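Local coordinates for protein 2-hydroxychromene-2-carboxylate isomerase (Pseudomonas putida, PDB 2IMF) that catalyses the reversible, glutathione-dependent isomerization of 2-hydroxychromene-2-carboxylate to trans-o-hydroxybenzylidenepyruvate in naphthalene degradation, at residues Y6-S11 and Y84-M89. Sequence-based numbering, arbitrary orientation.
With TOM (4-(2-methoxyphenyl)-2-oxobut-3-enoic acid), chain F; GSH (glutathione), chain E.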
# COMPACT_ATOMS: atom_id res chain seq x y z
N TYR A 6 1.29 -14.83 -6.75
CA TYR A 6 1.71 -15.43 -5.48
C TYR A 6 0.75 -14.96 -4.40
O TYR A 6 0.51 -13.77 -4.25
CB TYR A 6 3.11 -14.96 -5.09
CG TYR A 6 4.14 -15.46 -6.03
CD1 TYR A 6 4.40 -14.83 -7.30
CD2 TYR A 6 4.79 -16.63 -5.74
CE1 TYR A 6 5.36 -15.32 -8.17
CE2 TYR A 6 5.78 -17.19 -6.66
CZ TYR A 6 6.01 -16.47 -7.84
OH TYR A 6 6.94 -17.02 -8.77
N PHE A 7 0.15 -15.88 -3.67
CA PHE A 7 -0.88 -15.56 -2.69
C PHE A 7 -0.75 -16.52 -1.50
O PHE A 7 -0.10 -17.59 -1.60
CB PHE A 7 -2.30 -15.67 -3.29
CG PHE A 7 -2.67 -17.08 -3.70
CD1 PHE A 7 -2.27 -17.61 -4.91
CD2 PHE A 7 -3.33 -17.91 -2.84
CE1 PHE A 7 -2.60 -18.91 -5.25
CE2 PHE A 7 -3.58 -19.21 -3.15
CZ PHE A 7 -3.22 -19.69 -4.40
N ASP A 8 -1.39 -16.15 -0.38
CA ASP A 8 -1.59 -17.00 0.81
C ASP A 8 -3.07 -16.80 1.14
O ASP A 8 -3.55 -15.66 1.10
CB ASP A 8 -0.66 -16.51 1.94
CG ASP A 8 -0.73 -17.35 3.22
OD1 ASP A 8 -1.84 -17.87 3.54
OD2 ASP A 8 0.27 -17.40 3.94
N PHE A 9 -3.84 -17.87 1.37
CA PHE A 9 -5.30 -17.69 1.61
C PHE A 9 -5.60 -16.89 2.88
O PHE A 9 -6.73 -16.46 3.02
CB PHE A 9 -6.04 -19.05 1.66
CG PHE A 9 -6.16 -19.73 0.32
CD1 PHE A 9 -6.93 -19.16 -0.68
CD2 PHE A 9 -5.58 -20.96 0.13
CE1 PHE A 9 -7.09 -19.81 -1.95
CE2 PHE A 9 -5.72 -21.66 -1.12
CZ PHE A 9 -6.46 -21.08 -2.13
N LEU A 10 -4.62 -16.66 3.75
CA LEU A 10 -4.88 -15.77 4.93
C LEU A 10 -5.05 -14.33 4.54
O LEU A 10 -5.51 -13.54 5.34
CB LEU A 10 -3.79 -15.86 6.01
CG LEU A 10 -2.41 -15.33 5.65
CD1 LEU A 10 -2.33 -13.79 5.80
CD2 LEU A 10 -1.41 -15.91 6.61
N SER A 11 -4.68 -13.95 3.30
CA SER A 11 -4.56 -12.53 2.92
C SER A 11 -5.78 -11.96 2.25
O SER A 11 -6.09 -12.38 1.16
CB SER A 11 -3.33 -12.41 2.04
OG SER A 11 -3.26 -11.13 1.38
N TYR A 84 -6.69 -17.02 10.88
CA TYR A 84 -5.84 -16.90 9.67
C TYR A 84 -5.00 -18.15 9.46
O TYR A 84 -3.91 -18.10 8.88
CB TYR A 84 -4.92 -15.68 9.82
CG TYR A 84 -5.67 -14.43 10.08
CD1 TYR A 84 -6.61 -13.99 9.19
CD2 TYR A 84 -5.45 -13.68 11.23
CE1 TYR A 84 -7.30 -12.80 9.40
CE2 TYR A 84 -6.13 -12.47 11.46
CZ TYR A 84 -7.08 -12.08 10.56
OH TYR A 84 -7.74 -10.89 10.79
N ASN A 85 -5.53 -19.31 9.89
CA ASN A 85 -4.79 -20.57 9.80
C ASN A 85 -4.97 -21.23 8.42
O ASN A 85 -5.64 -22.24 8.26
CB ASN A 85 -5.22 -21.54 10.90
CG ASN A 85 -5.00 -20.94 12.28
OD1 ASN A 85 -4.10 -20.14 12.47
ND2 ASN A 85 -5.88 -21.27 13.23
N SER A 86 -4.25 -20.67 7.46
CA SER A 86 -4.40 -20.99 6.05
C SER A 86 -3.50 -22.11 5.58
O SER A 86 -3.56 -22.45 4.41
CB SER A 86 -4.03 -19.73 5.26
OG SER A 86 -2.72 -19.31 5.68
N ARG A 87 -2.72 -22.76 6.45
CA ARG A 87 -1.75 -23.73 5.95
C ARG A 87 -2.38 -24.87 5.20
O ARG A 87 -1.91 -25.23 4.10
CB ARG A 87 -0.99 -24.31 7.14
CG ARG A 87 0.03 -25.42 6.73
CD ARG A 87 0.85 -26.02 7.92
NE ARG A 87 1.17 -25.10 9.01
CZ ARG A 87 2.10 -24.14 8.99
NH1 ARG A 87 2.83 -23.90 7.90
NH2 ARG A 87 2.28 -23.38 10.08
N ARG A 88 -3.43 -25.48 5.73
CA ARG A 88 -4.02 -26.65 5.08
C ARG A 88 -4.54 -26.33 3.69
O ARG A 88 -4.31 -27.06 2.73
CB ARG A 88 -5.13 -27.24 5.99
CG ARG A 88 -6.14 -28.18 5.30
CD ARG A 88 -6.83 -29.19 6.26
NE ARG A 88 -7.77 -28.59 7.22
CZ ARG A 88 -8.00 -29.03 8.45
NH1 ARG A 88 -7.39 -30.11 8.94
NH2 ARG A 88 -8.87 -28.38 9.22
N MET A 89 -5.30 -25.20 3.57
CA MET A 89 -5.83 -24.87 2.28
C MET A 89 -4.75 -24.42 1.30
O MET A 89 -4.92 -24.62 0.08
CB MET A 89 -7.06 -23.94 2.30
CG MET A 89 -8.21 -24.43 3.21
SD MET A 89 -8.82 -26.09 2.90
CE MET A 89 -9.67 -25.89 1.35
O8 TOM F . -0.98 -8.50 8.62
C9 TOM F . -0.60 -9.41 7.89
C10 TOM F . 0.47 -10.32 8.21
O11 TOM F . 1.63 -9.83 8.11
O10 TOM F . 0.22 -11.51 8.49
C8 TOM F . -1.15 -9.65 6.52
C7 TOM F . -2.08 -8.93 5.93
C1 TOM F . -3.44 -8.63 6.52
C6 TOM F . -3.87 -7.33 6.34
C5 TOM F . -5.10 -6.94 6.87
C4 TOM F . -5.89 -7.90 7.52
C3 TOM F . -5.47 -9.20 7.70
C2 TOM F . -4.22 -9.56 7.17
O2 TOM F . -3.72 -10.81 7.26
C11 TOM F . -4.70 -11.77 7.68
N1 GSH E . -1.43 -1.96 -0.22
CA1 GSH E . -1.66 -3.36 -0.34
C1 GSH E . -2.76 -3.78 -1.26
O11 GSH E . -2.84 -4.95 -1.63
O12 GSH E . -3.59 -2.85 -1.36
CB1 GSH E . -1.26 -4.16 0.89
CG1 GSH E . -0.92 -5.63 0.71
CD1 GSH E . -0.55 -6.26 2.02
OE1 GSH E . -0.56 -5.51 3.12
N2 GSH E . -0.26 -7.54 2.09
CA2 GSH E . 0.27 -8.19 3.28
C2 GSH E . 1.72 -8.43 3.23
O2 GSH E . 2.25 -8.93 2.09
CB2 GSH E . -0.45 -9.57 3.42
SG2 GSH E . -2.21 -9.38 3.91
N3 GSH E . 2.48 -8.12 4.24
CA3 GSH E . 3.93 -8.16 4.08
C3 GSH E . 4.48 -6.77 4.29
O31 GSH E . 5.70 -6.60 4.16
O32 GSH E . 3.69 -5.83 4.66
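The Phe9 ring meets Met89 at its edge, near the ring plane: Phe9 CE2 lies 3.3 Å from Met89 O, a carbonyl that accepts a hydrogen bond from Tyr105 OH, while Phe9 CD2 touches Met89 CB. Over one face of the Phe9 ring, displaced toward the rim, sits Phe7 CE2, and the rings of Phe9 and Phe110 pair edge-to-face. Tyr84 turns one face to the ligand 4-(2-methoxyphenyl)-2-oxobut-3-enoic acid, whose methoxy carbon C11 is 3.3 Å from Tyr84 CE1. Tyr84 CB packs at 4.0 Å against Leu10 CB, and Leu10 CD1 reaches the ether oxygen O2 of the same methoxy group, so both segments border this part of the substrate pocket. In this thioredoxin-like fold of the kappa-class glutathione transferases, 6-11 leads from the end of strand 2-7 through a type I turn, Asp8 to Ser11, to the N-cap of helix 12-28; there Ser11 OG stands 3.3 Å from the glutathione sulfur SG2. The turn is tied to 84-89 through Asp8. With CG anti to the backbone N (chi1 -178°), its carboxylate receives Ser86 OG on the syn lone pair of OD1, at 2.7 Å. Leu10 N donates to the same OD1 from above the carboxylate plane, nearly straight at 174°, closing an Asx turn. Asn90 ND2 adds a third donor to OD1, and Leu39 N binds OD2; such a set of donors would be expected to stabilise the buried carboxylate as an anion. Ser86 CB fits against the turn backbone, 3.5 Å from Leu10 N.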